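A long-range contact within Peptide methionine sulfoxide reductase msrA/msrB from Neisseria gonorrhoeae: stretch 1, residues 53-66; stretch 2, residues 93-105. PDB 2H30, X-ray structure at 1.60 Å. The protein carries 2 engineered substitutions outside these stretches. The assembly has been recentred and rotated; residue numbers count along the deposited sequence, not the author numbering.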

# COMPACT_ATOMS: atom_id res chain seq x y z
N CYS A 53 1.01 5.24 10.98
CA CYS A 53 0.96 5.29 9.53
C CYS A 53 1.46 6.61 9.00
O CYS A 53 2.31 6.63 8.05
CB CYS A 53 -0.48 5.20 9.05
SG CYS A 53 -1.17 3.52 9.17
N LEU A 54 0.99 7.74 9.57
CA LEU A 54 1.46 9.03 9.05
C LEU A 54 2.98 9.19 9.20
O LEU A 54 3.66 9.71 8.30
CB LEU A 54 0.78 10.22 9.72
CG LEU A 54 -0.74 10.19 9.67
CD1 LEU A 54 -1.14 11.51 10.30
CD2 LEU A 54 -1.07 10.23 8.21
N SER A 55 3.51 8.67 10.31
CA SER A 55 4.98 8.79 10.55
C SER A 55 5.81 8.01 9.55
O SER A 55 7.02 8.25 9.42
CB SER A 55 5.29 8.31 11.97
OG SER A 55 5.26 6.88 12.05
N GLU A 56 5.16 7.03 8.88
CA GLU A 56 5.83 6.11 8.00
C GLU A 56 5.65 6.50 6.51
O GLU A 56 6.22 5.84 5.63
CB GLU A 56 5.30 4.70 8.23
CG GLU A 56 5.75 4.10 9.54
CD GLU A 56 5.08 2.71 9.80
OE1 GLU A 56 4.20 2.30 9.00
OE2 GLU A 56 5.46 2.03 10.79
N LEU A 57 4.89 7.56 6.24
CA LEU A 57 4.65 7.97 4.81
C LEU A 57 5.98 8.36 4.12
O LEU A 57 6.23 7.93 2.98
CB LEU A 57 3.66 9.11 4.70
CG LEU A 57 2.22 8.78 5.09
CD1 LEU A 57 1.44 10.06 5.15
CD2 LEU A 57 1.65 7.81 4.04
N GLY A 58 6.83 9.06 4.87
CA GLY A 58 8.14 9.47 4.26
C GLY A 58 9.02 8.26 3.99
O GLY A 58 9.77 8.22 3.01
N GLN A 59 8.98 7.29 4.89
CA GLN A 59 9.69 6.05 4.72
C GLN A 59 9.23 5.32 3.46
O GLN A 59 10.04 4.89 2.65
CB GLN A 59 9.43 5.22 5.98
CG GLN A 59 10.17 3.93 5.99
CD GLN A 59 9.70 3.07 7.19
OE1 GLN A 59 8.52 2.79 7.31
NE2 GLN A 59 10.63 2.67 8.05
N ALA A 60 7.92 5.15 3.33
CA ALA A 60 7.39 4.44 2.15
C ALA A 60 7.73 5.19 0.86
O ALA A 60 8.01 4.56 -0.15
CB ALA A 60 5.83 4.33 2.31
N GLU A 61 7.70 6.51 0.92
CA GLU A 61 8.06 7.30 -0.28
C GLU A 61 9.52 7.05 -0.67
O GLU A 61 9.83 6.91 -1.86
CB GLU A 61 7.85 8.79 0.03
CG GLU A 61 8.03 9.61 -1.25
CD GLU A 61 8.04 11.09 -1.01
OE1 GLU A 61 8.51 11.56 0.08
OE2 GLU A 61 7.59 11.85 -1.92
N LYS A 62 10.40 7.00 0.35
CA LYS A 62 11.82 6.68 0.08
C LYS A 62 11.97 5.34 -0.56
O LYS A 62 12.71 5.18 -1.52
CB LYS A 62 12.62 6.72 1.38
CG LYS A 62 14.10 6.61 1.08
CD LYS A 62 14.89 6.66 2.40
CE LYS A 62 14.47 5.55 3.36
NZ LYS A 62 15.43 5.40 4.50
N TRP A 63 11.27 4.34 -0.02
CA TRP A 63 11.38 3.04 -0.60
C TRP A 63 10.92 3.04 -2.03
O TRP A 63 11.55 2.41 -2.91
CB TRP A 63 10.56 2.00 0.19
CG TRP A 63 11.01 1.82 1.62
CD1 TRP A 63 12.12 2.37 2.26
CD2 TRP A 63 10.33 1.04 2.60
NE1 TRP A 63 12.15 1.98 3.57
CE2 TRP A 63 11.06 1.16 3.82
CE3 TRP A 63 9.17 0.26 2.57
CZ2 TRP A 63 10.68 0.51 4.98
CZ3 TRP A 63 8.81 -0.44 3.75
CH2 TRP A 63 9.56 -0.30 4.93
N ALA A 64 9.80 3.73 -2.28
CA ALA A 64 9.20 3.68 -3.63
C ALA A 64 10.18 4.25 -4.65
O ALA A 64 10.18 3.84 -5.79
CB ALA A 64 7.86 4.46 -3.68
N GLN A 65 11.02 5.17 -4.21
CA GLN A 65 11.98 5.85 -5.11
C GLN A 65 13.33 5.18 -5.15
O GLN A 65 14.25 5.66 -5.87
CB GLN A 65 12.22 7.26 -4.66
CG GLN A 65 11.08 8.15 -4.87
CD GLN A 65 11.41 9.48 -4.28
OE1 GLN A 65 11.72 10.44 -5.01
NE2 GLN A 65 11.42 9.54 -2.94
N ASP A 66 13.51 4.14 -4.35
CA ASP A 66 14.84 3.52 -4.18
C ASP A 66 15.06 2.43 -5.21
O ASP A 66 14.23 1.53 -5.40
CB ASP A 66 14.92 2.89 -2.78
CG ASP A 66 16.36 2.60 -2.36
OD1 ASP A 66 16.96 1.65 -2.89
OD2 ASP A 66 16.91 3.37 -1.52
N LYS A 93 -8.72 16.19 -0.04
CA LYS A 93 -8.49 17.56 0.37
C LYS A 93 -7.52 17.64 1.55
O LYS A 93 -6.61 18.43 1.53
CB LYS A 93 -9.83 18.25 0.70
CG LYS A 93 -9.63 19.74 1.00
CD LYS A 93 -8.66 20.45 0.01
CE LYS A 93 -8.98 20.17 -1.50
NZ LYS A 93 -7.73 19.90 -2.32
N TRP A 94 -7.71 16.76 2.52
CA TRP A 94 -6.81 16.65 3.68
C TRP A 94 -5.43 16.22 3.17
O TRP A 94 -4.40 16.80 3.53
CB TRP A 94 -7.38 15.64 4.68
CG TRP A 94 -6.33 15.27 5.69
CD1 TRP A 94 -5.91 16.01 6.77
CD2 TRP A 94 -5.48 14.12 5.63
NE1 TRP A 94 -4.91 15.34 7.44
CE2 TRP A 94 -4.60 14.20 6.74
CE3 TRP A 94 -5.40 13.02 4.74
CZ2 TRP A 94 -3.63 13.22 7.00
CZ3 TRP A 94 -4.43 12.04 5.00
CH2 TRP A 94 -3.55 12.16 6.12
N TYR A 95 -5.40 15.17 2.34
CA TYR A 95 -4.10 14.63 1.95
C TYR A 95 -3.27 15.58 1.10
O TYR A 95 -2.04 15.58 1.12
CB TYR A 95 -4.29 13.27 1.27
CG TYR A 95 -2.96 12.61 0.95
CD1 TYR A 95 -2.12 12.20 1.99
CD2 TYR A 95 -2.51 12.52 -0.34
CE1 TYR A 95 -0.90 11.64 1.72
CE2 TYR A 95 -1.24 11.98 -0.63
CZ TYR A 95 -0.48 11.53 0.42
OH TYR A 95 0.76 11.01 0.16
N ALA A 96 -3.95 16.47 0.34
CA ALA A 96 -3.24 17.44 -0.48
C ALA A 96 -2.38 18.39 0.38
O ALA A 96 -1.42 18.95 -0.12
CB ALA A 96 -4.24 18.22 -1.36
N GLY A 97 -2.68 18.52 1.68
CA GLY A 97 -1.80 19.30 2.57
C GLY A 97 -0.49 18.65 3.00
O GLY A 97 0.36 19.29 3.62
N LEU A 98 -0.39 17.33 2.77
CA LEU A 98 0.84 16.61 3.08
C LEU A 98 1.75 16.64 1.87
O LEU A 98 1.29 16.90 0.72
CB LEU A 98 0.49 15.17 3.46
CG LEU A 98 -0.04 14.94 4.91
CD1 LEU A 98 -1.35 15.67 5.28
CD2 LEU A 98 -0.10 13.45 5.25
N ASN A 99 3.03 16.40 2.08
CA ASN A 99 3.94 16.52 0.97
C ASN A 99 4.78 15.27 0.71
O ASN A 99 5.95 15.16 1.15
CB ASN A 99 4.83 17.74 1.18
CG ASN A 99 5.79 17.97 0.02
OD1 ASN A 99 6.97 18.22 0.24
ND2 ASN A 99 5.29 17.89 -1.18
N TYR A 100 4.17 14.33 -0.02
CA TYR A 100 4.88 13.09 -0.43
C TYR A 100 4.67 12.85 -1.91
O TYR A 100 4.00 11.89 -2.30
CB TYR A 100 4.37 11.88 0.40
CG TYR A 100 4.68 12.13 1.87
CD1 TYR A 100 5.97 12.02 2.36
CD2 TYR A 100 3.66 12.55 2.74
CE1 TYR A 100 6.25 12.34 3.71
CE2 TYR A 100 3.94 12.85 4.09
CZ TYR A 100 5.22 12.75 4.54
OH TYR A 100 5.59 13.04 5.85
N PRO A 101 5.25 13.72 -2.72
CA PRO A 101 4.90 13.71 -4.15
C PRO A 101 5.31 12.45 -4.88
O PRO A 101 4.77 12.21 -5.97
CB PRO A 101 5.62 14.95 -4.68
CG PRO A 101 6.78 15.12 -3.79
CD PRO A 101 6.22 14.80 -2.40
N LYS A 102 6.22 11.63 -4.37
CA LYS A 102 6.59 10.42 -5.05
C LYS A 102 5.96 9.15 -4.48
O LYS A 102 6.32 8.04 -4.88
CB LYS A 102 8.09 10.27 -5.02
CG LYS A 102 8.84 11.44 -5.73
CD LYS A 102 8.71 11.33 -7.24
CE LYS A 102 9.53 12.43 -7.93
NZ LYS A 102 9.13 13.82 -7.47
N LEU A 103 5.01 9.31 -3.55
CA LEU A 103 4.32 8.17 -2.98
C LEU A 103 2.96 7.90 -3.64
O LEU A 103 2.07 8.75 -3.56
CB LEU A 103 4.05 8.50 -1.50
CG LEU A 103 3.46 7.28 -0.71
CD1 LEU A 103 4.41 6.10 -0.67
CD2 LEU A 103 3.12 7.79 0.67
N PRO A 104 2.77 6.72 -4.26
CA PRO A 104 1.44 6.46 -4.80
C PRO A 104 0.41 6.18 -3.74
O PRO A 104 0.69 5.37 -2.82
CB PRO A 104 1.66 5.23 -5.71
CG PRO A 104 3.17 5.13 -5.86
CD PRO A 104 3.75 5.68 -4.59
N VAL A 105 -0.70 6.92 -3.79
CA VAL A 105 -1.77 6.70 -2.85
C VAL A 105 -3.04 6.38 -3.63
O VAL A 105 -3.71 7.32 -4.12
CB VAL A 105 -2.01 7.88 -1.90
CG1 VAL A 105 -3.15 7.52 -0.96
CG2 VAL A 105 -0.70 8.23 -1.10
O HOH W 1 6.13 10.58 7.24
O HOH W 2 8.39 14.08 0.82

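The helix of the first stretch is kinked where the backbone N atoms of Gly58 and Gln59 lack a bond to the preceding turn, and a water ties this break to the second stretch. The O of water 1 lies 2.8 Å from Leu54 O, to which it donates, and 2.9 Å from Gly58 N, from which it accepts, so it stands between the carbonyl and amide that an unbroken helix would pair directly. The same water O lies 2.9 Å from Tyr100 OH, with which it also hydrogen-bonds.

The Tyr100 ring, whose hydroxyl holds this water, packs against Leu57 and Gly58. Leu57 CB sits over one face, 3.9 Å from the ring centroid and 13° off the normal, a CH-pi contact, while Gly58 CA approaches Tyr100 CE1 obliquely at 3.5 Å.

One direct hydrogen bond joins the stretches. The CA-to-CB bond of Glu61 points sideways, but the extended side chain (chi1 and chi2 both t) brings OE2 to 2.8 Å from Lys102 N, with a nearly straight N-H...O angle of 166°. Lys102 N lies within the type I turn from Tyr100 to Leu103, so the carboxylate binds a turn amide that is not used by the turn's own bond, Leu103 N to Tyr100 O (3.0 Å between these atoms). Pro101 N is also close to Glu61 OE2, at 3.1 Å, but has no hydrogen to share. The other oxygen, Glu61 OE1, receives a bond from water 2 (2.6 Å to the water O), which also donates to Asn99 O at 2.7 Å.

Apolar side chains pack around Leu57. Leu57 reaches Leu98 through CD1 to CD2 (3.7 Å) and Leu103 through CD2 to CD2 (3.7 Å); Leu103 CD1 in turn meets Ala60 CB at 3.7 Å. Further toward the start of the helix, Leu54 CD2 touches the edge of the Trp94 ring, 3.8 Å from CH2.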